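Local structure of CheC, inhibitor of MCP methylation / FliN fusion protein (Thermotoga maritima, 4HYN) at residues I12-N17 with E193-K198; P152-T155 with D161-V164. The protein probably dephosphorylates CheY-phosphate at the flagellar rotor, as a CheC-family phosphatase of the bacterial chemotaxis system. All blocks are in the same frame, centred on the assembly; numbering follows the deposited sequence.

Interaction 1 (I12-N17 with E193-K198); sequences IGEIGN and EYFTKK
Phe-195, reaching out from the C-terminal helix 185-200, meets Ile-15 and Glu-14 on the N-terminal helix 6-30; it is the one residue of 193-198 that touches 12-17. Tyr-194, the residue before, turns instead toward Leu-128 of helix 103-128 and makes a cation-pi contact with Lys-190. At Phe-195 the CG is anti to the backbone N (chi1 -171°), which carries the ring toward helix 6-30, where the CA atoms of Ile-15 and Phe-195 are 9.5 Å apart. CE1 of Phe-195 lies 4.0 Å from CG2 of Ile-15, the methyl branch, meeting it obliquely. The neighbouring CZ of Phe-195 comes 4.2 Å from OE2 of Glu-14, whose extended chain crosses the phenyl side chain nearly at right angles, with carboxylate and ring planes 51° apart. Further along, Lys-198 NZ makes a weak hydrogen bond to Leu-127 O. Ile-15 also packs on Leu-124, Leu-127 and Met-191. Glu-14 lies in an E-x-x-N sequence that matches the active-site signature of CheC-type phosphatases, consistent with a catalytic surface here. With no hydrogen bond or salt bridge between the segments, the contact is slight and mainly van der Waals, and in itself imposes little directional constraint on the carboxylate.

Interaction 2 (P152-T155 with D161-V164); sequences PPVT and DVAV
OG1 of Thr-155 approaches the flat peptide group joining Asp-161 to Val-162 from beyond its carbonyl oxygen, 3.5 Å from Asp-161 O and raised about 50° out of the peptide plane, a loose polar approach and not a hydrogen bond. At the edges of the strand the backbone is engaged by the rest of the sheet: Asp-161 pairs with Ala-185 and Val-162 with Glu-45, so strand 161-171 is flanked through its main chain on both sides while the loop lies above it. The side chain of Asp-161 leaves the backbone away from the loop, and its OD2 lies near OE2 of Glu-44, a proximity of like charges that would probably favour protonation of one of them. The closest touch is apolar. CG1 of Val-154 meets CG2 of Val-162 at 3.4 Å, a tight methyl contact, and the same CG2 of Val-162 lies 4.0 Å from CB of Val-154; the two side chains cross at roughly a right angle. Val-154 sends CG1 across because that branch sits opposite the backbone N (chi1 178°). Val-162 is modelled off a staggered position (chi1 98°). In the six-stranded antiparallel sheet of this CheC-like domain, the loop between strands 133-143 and 161-171 folds over the face turned away from helix 6-30. Its path is bent by an inverse gamma turn centred on Pro-153, closed by a 2.8 Å hydrogen bond from Val-154 N to Pro-152 O. Beyond the turn, Val-154 also packs on Val-74 and Val-182, and Thr-155 rests against Met-47 and Ser-184.

How the interactions relate
From the N terminus the chain first passes through 12-17 on helix 6-30, and then runs through most of the fold before that segment finds its partner. Along the way, the loop after strand 133-143 reaches 152-155, and within a few residues the chain enters strand 161-171, where interaction 2 closes a short loop. The chain then returns through strand 177-184 to helix 185-200, and interaction 1 closes a loop of 175 intervening residues with interaction 2 nested inside it. Interaction 1 ties the two terminal helices together; interaction 2 fastens a loop to the other side of the sheet. Their centres lie 18 Å apart, and they do not touch.

Interaction 1 (I12-N17 with E193-K198)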
ATOM      1  N   ILE A  12       5.031  -8.608  -8.628  1.00 18.02           N
ATOM      2  CA  ILE A  12       4.658  -7.639  -7.601  1.00 17.12           C
ATOM      3  C   ILE A  12       4.968  -6.225  -8.080  1.00 18.55           C
ATOM      4  O   ILE A  12       4.151  -5.314  -7.926  1.00 18.23           O
ATOM      5  CB  ILE A  12       5.451  -7.865  -6.282  1.00 16.53           C
ATOM      6  CG1 ILE A  12       5.010  -9.153  -5.586  1.00 17.60           C
ATOM      7  CG2 ILE A  12       5.291  -6.676  -5.355  1.00 15.21           C
ATOM      8  CD1 ILE A  12       3.527  -9.228  -5.321  1.00 17.36           C
ATOM      9  N   GLY A  13       6.165  -6.051  -8.637  1.00 18.00           N
ATOM     10  CA  GLY A  13       6.573  -4.749  -9.125  1.00 18.32           C
ATOM     11  C   GLY A  13       5.759  -4.292 -10.318  1.00 18.53           C
ATOM     12  O   GLY A  13       5.335  -3.139 -10.392  1.00 19.41           O
ATOM     13  N   GLU A  14       5.521  -5.210 -11.245  1.00 18.09           N
ATOM     14  CA  GLU A  14       4.770  -4.906 -12.446  1.00 18.92           C
ATOM     15  C   GLU A  14       3.311  -4.564 -12.168  1.00 19.67           C
ATOM     16  O   GLU A  14       2.834  -3.510 -12.589  1.00 19.38           O
ATOM     17  CB  GLU A  14       4.922  -6.046 -13.447  1.00 20.12           C
ATOM     18  CG  GLU A  14       6.379  -6.222 -13.884  1.00 23.78           C
ATOM     19  CD  GLU A  14       6.603  -7.369 -14.852  1.00 26.15           C
ATOM     20  OE1 GLU A  14       7.256  -7.141 -15.891  1.00 29.60           O
ATOM     21  OE2 GLU A  14       6.150  -8.499 -14.573  1.00 27.57           O
ATOM     22  N   ILE A  15       2.612  -5.419 -11.426  1.00 20.75           N
ATOM     23  CA  ILE A  15       1.217  -5.144 -11.108  1.00 21.33           C
ATOM     24  C   ILE A  15       1.138  -3.926 -10.168  1.00 22.27           C
ATOM     25  O   ILE A  15       0.177  -3.162 -10.212  1.00 23.85           O
ATOM     26  CB  ILE A  15       0.473  -6.397 -10.514  1.00 22.57           C
ATOM     27  CG1 ILE A  15       0.891  -6.670  -9.072  1.00 25.93           C
ATOM     28  CG2 ILE A  15       0.715  -7.637 -11.377  1.00 18.56           C
ATOM     29  CD1 ILE A  15       0.035  -5.946  -8.046  1.00 29.48           C
ATOM     30  N   GLY A  16       2.174  -3.729  -9.356  1.00 21.93           N
ATOM     31  CA  GLY A  16       2.215  -2.593  -8.446  1.00 18.80           C
ATOM     32  C   GLY A  16       2.287  -1.290  -9.224  1.00 17.70           C
ATOM     33  O   GLY A  16       1.661  -0.308  -8.843  1.00 17.30           O
ATOM     34  N   ASN A  17       3.041  -1.274 -10.321  1.00 14.92           N
ATOM     35  CA  ASN A  17       3.145  -0.069 -11.138  1.00 16.02           C
ATOM     36  C   ASN A  17       1.808   0.258 -11.805  1.00 16.00           C
ATOM     37  O   ASN A  17       1.443   1.430 -11.942  1.00 16.58           O
ATOM     38  CB  ASN A  17       4.243  -0.207 -12.205  1.00 16.58           C
ATOM     39  CG  ASN A  17       5.607   0.247 -11.701  1.00 20.00           C
ATOM     40  OD1 ASN A  17       6.496  -0.565 -11.421  1.00 19.29           O
ATOM     41  ND2 ASN A  17       5.775   1.556 -11.582  1.00 22.14           N
ATOM     42  N   GLU A 193      -0.763 -17.416  -9.447  1.00 20.75           N
ATOM     43  CA  GLU A 193      -1.506 -18.472 -10.132  1.00 21.57           C
ATOM     44  C   GLU A 193      -2.414 -17.851 -11.183  1.00 21.00           C
ATOM     45  O   GLU A 193      -2.537 -18.372 -12.283  1.00 22.64           O
ATOM     46  CB  GLU A 193      -2.342 -19.291  -9.147  1.00 24.92           C
ATOM     47  CG  GLU A 193      -1.536 -20.223  -8.257  1.00 29.89           C
ATOM     48  CD  GLU A 193      -2.332 -20.762  -7.068  1.00 34.02           C
ATOM     49  OE1 GLU A 193      -3.568 -20.952  -7.184  1.00 34.19           O
ATOM     50  OE2 GLU A 193      -1.710 -20.995  -6.007  1.00 36.16           O
ATOM     51  N   TYR A 194      -3.049 -16.737 -10.836  1.00 20.13           N
ATOM     52  CA  TYR A 194      -3.929 -16.031 -11.764  1.00 19.10           C
ATOM     53  C   TYR A 194      -3.108 -15.371 -12.871  1.00 18.31           C
ATOM     54  O   TYR A 194      -3.513 -15.337 -14.035  1.00 18.11           O
ATOM     55  CB  TYR A 194      -4.704 -14.936 -11.037  1.00 18.93           C
ATOM     56  CG  TYR A 194      -5.877 -15.406 -10.221  1.00 22.09           C
ATOM     57  CD1 TYR A 194      -5.955 -15.121  -8.856  1.00 23.21           C
ATOM     58  CD2 TYR A 194      -6.930 -16.104 -10.811  1.00 23.11           C
ATOM     59  CE1 TYR A 194      -7.048 -15.512  -8.099  1.00 23.60           C
ATOM     60  CE2 TYR A 194      -8.032 -16.503 -10.059  1.00 25.47           C
ATOM     61  CZ  TYR A 194      -8.081 -16.202  -8.698  1.00 25.71           C
ATOM     62  OH  TYR A 194      -9.152 -16.600  -7.935  1.00 26.26           O
ATOM     63  N   PHE A 195      -1.965 -14.822 -12.472  1.00 16.79           N
ATOM     64  CA  PHE A 195      -1.054 -14.126 -13.365  1.00 16.23           C
ATOM     65  C   PHE A 195      -0.401 -15.027 -14.414  1.00 18.00           C
ATOM     66  O   PHE A 195      -0.347 -14.672 -15.590  1.00 16.64           O
ATOM     67  CB  PHE A 195       0.025 -13.442 -12.534  1.00 13.08           C
ATOM     68  CG  PHE A 195       0.902 -12.508 -13.313  1.00 12.02           C
ATOM     69  CD1 PHE A 195       0.467 -11.221 -13.615  1.00  9.37           C
ATOM     70  CD2 PHE A 195       2.192 -12.887 -13.672  1.00 10.13           C
ATOM     71  CE1 PHE A 195       1.300 -10.324 -14.259  1.00 11.69           C
ATOM     72  CE2 PHE A 195       3.040 -12.000 -14.319  1.00 11.03           C
ATOM     73  CZ  PHE A 195       2.595 -10.708 -14.613  1.00 14.25           C
ATOM     74  N   THR A 196       0.103 -16.183 -13.994  1.00 19.47           N
ATOM     75  CA  THR A 196       0.755 -17.080 -14.938  1.00 22.26           C
ATOM     76  C   THR A 196      -0.189 -17.719 -15.932  1.00 22.67           C
ATOM     77  O   THR A 196       0.197 -17.971 -17.077  1.00 21.76           O
ATOM     78  CB  THR A 196       1.602 -18.151 -14.245  1.00 21.78           C
ATOM     79  OG1 THR A 196       0.848 -18.768 -13.198  1.00 23.43           O
ATOM     80  CG2 THR A 196       2.833 -17.517 -13.675  1.00 21.93           C
ATOM     81  N   LYS A 197      -1.429 -17.942 -15.507  1.00 24.25           N
ATOM     82  CA  LYS A 197      -2.433 -18.530 -16.382  1.00 27.74           C
ATOM     83  C   LYS A 197      -2.647 -17.678 -17.635  1.00 28.33           C
ATOM     84  O   LYS A 197      -2.790 -18.223 -18.732  1.00 28.43           O
ATOM     85  CB  LYS A 197      -3.763 -18.717 -15.655  1.00 31.10           C
ATOM     86  CG  LYS A 197      -4.858 -19.317 -16.532  1.00 36.42           C
ATOM     87  CD  LYS A 197      -6.197 -19.276 -15.827  1.00 40.91           C
ATOM     88  CE  LYS A 197      -7.322 -19.775 -16.717  1.00 44.91           C
ATOM     89  NZ  LYS A 197      -8.640 -19.727 -16.008  1.00 47.61           N
ATOM     90  N   LYS A 198      -2.668 -16.355 -17.488  1.00 27.96           N
ATOM     91  CA  LYS A 198      -2.856 -15.531 -18.665  1.00 30.70           C
ATOM     92  C   LYS A 198      -1.588 -15.051 -19.371  1.00 32.31           C
ATOM     93  O   LYS A 198      -1.663 -14.397 -20.411  1.00 32.76           O
ATOM     94  CB  LYS A 198      -3.893 -14.418 -18.459  1.00 30.76           C
ATOM     95  CG  LYS A 198      -3.617 -13.420 -17.385  1.00 31.95           C
ATOM     96  CD  LYS A 198      -4.374 -12.124 -17.678  1.00 32.30           C
ATOM     97  CE  LYS A 198      -5.881 -12.313 -17.754  1.00 29.74           C
ATOM     98  NZ  LYS A 198      -6.564 -11.000 -17.964  1.00 28.98           N
TER

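Interaction 2 (P152-T155 with D161-V164)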
ATOM      1  N   PRO A 152      -0.191  -5.191  12.109  1.00 18.58           N
ATOM      2  CA  PRO A 152      -1.419  -5.916  11.749  1.00 17.25           C
ATOM      3  C   PRO A 152      -1.099  -7.341  11.258  1.00 18.29           C
ATOM      4  O   PRO A 152      -0.097  -7.564  10.570  1.00 19.29           O
ATOM      5  CB  PRO A 152      -2.002  -5.045  10.646  1.00 16.52           C
ATOM      6  CG  PRO A 152      -1.660  -3.673  11.109  1.00 15.30           C
ATOM      7  CD  PRO A 152      -0.208  -3.829  11.535  1.00 18.73           C
ATOM      8  N   PRO A 153      -1.949  -8.321  11.606  1.00 16.39           N
ATOM      9  CA  PRO A 153      -1.731  -9.717  11.202  1.00 15.44           C
ATOM     10  C   PRO A 153      -1.878 -10.062   9.707  1.00 15.29           C
ATOM     11  O   PRO A 153      -2.823 -10.743   9.289  1.00 15.88           O
ATOM     12  CB  PRO A 153      -2.725 -10.477  12.079  1.00 14.36           C
ATOM     13  CG  PRO A 153      -3.915  -9.516  12.114  1.00 16.12           C
ATOM     14  CD  PRO A 153      -3.240  -8.154  12.305  1.00 16.12           C
ATOM     15  N   VAL A 154      -0.926  -9.602   8.908  1.00 14.49           N
ATOM     16  CA  VAL A 154      -0.917  -9.895   7.479  1.00 15.65           C
ATOM     17  C   VAL A 154      -0.796 -11.421   7.321  1.00 16.62           C
ATOM     18  O   VAL A 154      -1.345 -12.026   6.406  1.00 17.11           O
ATOM     19  CB  VAL A 154       0.268  -9.183   6.806  1.00 15.24           C
ATOM     20  CG1 VAL A 154       0.319  -9.509   5.329  1.00 14.49           C
ATOM     21  CG2 VAL A 154       0.139  -7.677   7.015  1.00 13.80           C
ATOM     22  N   THR A 155      -0.106 -12.026   8.276  1.00 17.43           N
ATOM     23  CA  THR A 155       0.099 -13.461   8.352  1.00 18.81           C
ATOM     24  C   THR A 155      -0.335 -13.826   9.780  1.00 19.37           C
ATOM     25  O   THR A 155      -0.422 -12.944  10.641  1.00 20.71           O
ATOM     26  CB  THR A 155       1.592 -13.790   8.131  1.00 20.90           C
ATOM     27  OG1 THR A 155       1.806 -14.177   6.768  1.00 23.26           O
ATOM     28  CG2 THR A 155       2.058 -14.886   9.050  1.00 23.52           C
ATOM     29  N   ASP A 161       6.091 -16.016   5.796  1.00 17.86           N
ATOM     30  CA  ASP A 161       6.573 -14.850   5.075  1.00 15.93           C
ATOM     31  C   ASP A 161       5.579 -13.833   4.545  1.00 13.34           C
ATOM     32  O   ASP A 161       4.378 -14.090   4.377  1.00 12.02           O
ATOM     33  CB  ASP A 161       7.586 -15.257   4.001  1.00 18.31           C
ATOM     34  CG  ASP A 161       8.929 -15.703   4.600  1.00 20.16           C
ATOM     35  OD1 ASP A 161       9.007 -15.937   5.826  1.00 19.51           O
ATOM     36  OD2 ASP A 161       9.914 -15.820   3.845  1.00 21.61           O
ATOM     37  N   VAL A 162       6.135 -12.665   4.265  1.00 10.33           N
ATOM     38  CA  VAL A 162       5.398 -11.528   3.791  1.00  9.45           C
ATOM     39  C   VAL A 162       6.250 -10.789   2.757  1.00 10.26           C
ATOM     40  O   VAL A 162       7.460 -11.032   2.637  1.00 10.16           O
ATOM     41  CB  VAL A 162       5.113 -10.613   5.004  1.00 12.36           C
ATOM     42  CG1 VAL A 162       6.123  -9.483   5.092  1.00 12.52           C
ATOM     43  CG2 VAL A 162       3.695 -10.119   4.995  1.00 14.14           C
ATOM     44  N   ALA A 163       5.608  -9.921   1.980  1.00  9.11           N
ATOM     45  CA  ALA A 163       6.309  -9.115   0.993  1.00  7.23           C
ATOM     46  C   ALA A 163       6.125  -7.653   1.373  1.00  8.99           C
ATOM     47  O   ALA A 163       4.997  -7.199   1.625  1.00  7.91           O
ATOM     48  CB  ALA A 163       5.768  -9.363  -0.395  1.00  8.12           C
ATOM     49  N   VAL A 164       7.243  -6.942   1.485  1.00  8.85           N
ATOM     50  CA  VAL A 164       7.221  -5.527   1.816  1.00  9.52           C
ATOM     51  C   VAL A 164       7.571  -4.801   0.529  1.00 11.46           C
ATOM     52  O   VAL A 164       8.682  -4.918   0.011  1.00 12.73           O
ATOM     53  CB  VAL A 164       8.210  -5.180   2.961  1.00 10.53           C
ATOM     54  CG1 VAL A 164       8.222  -3.679   3.220  1.00  8.12           C
ATOM     55  CG2 VAL A 164       7.811  -5.917   4.246  1.00  7.06           C
TER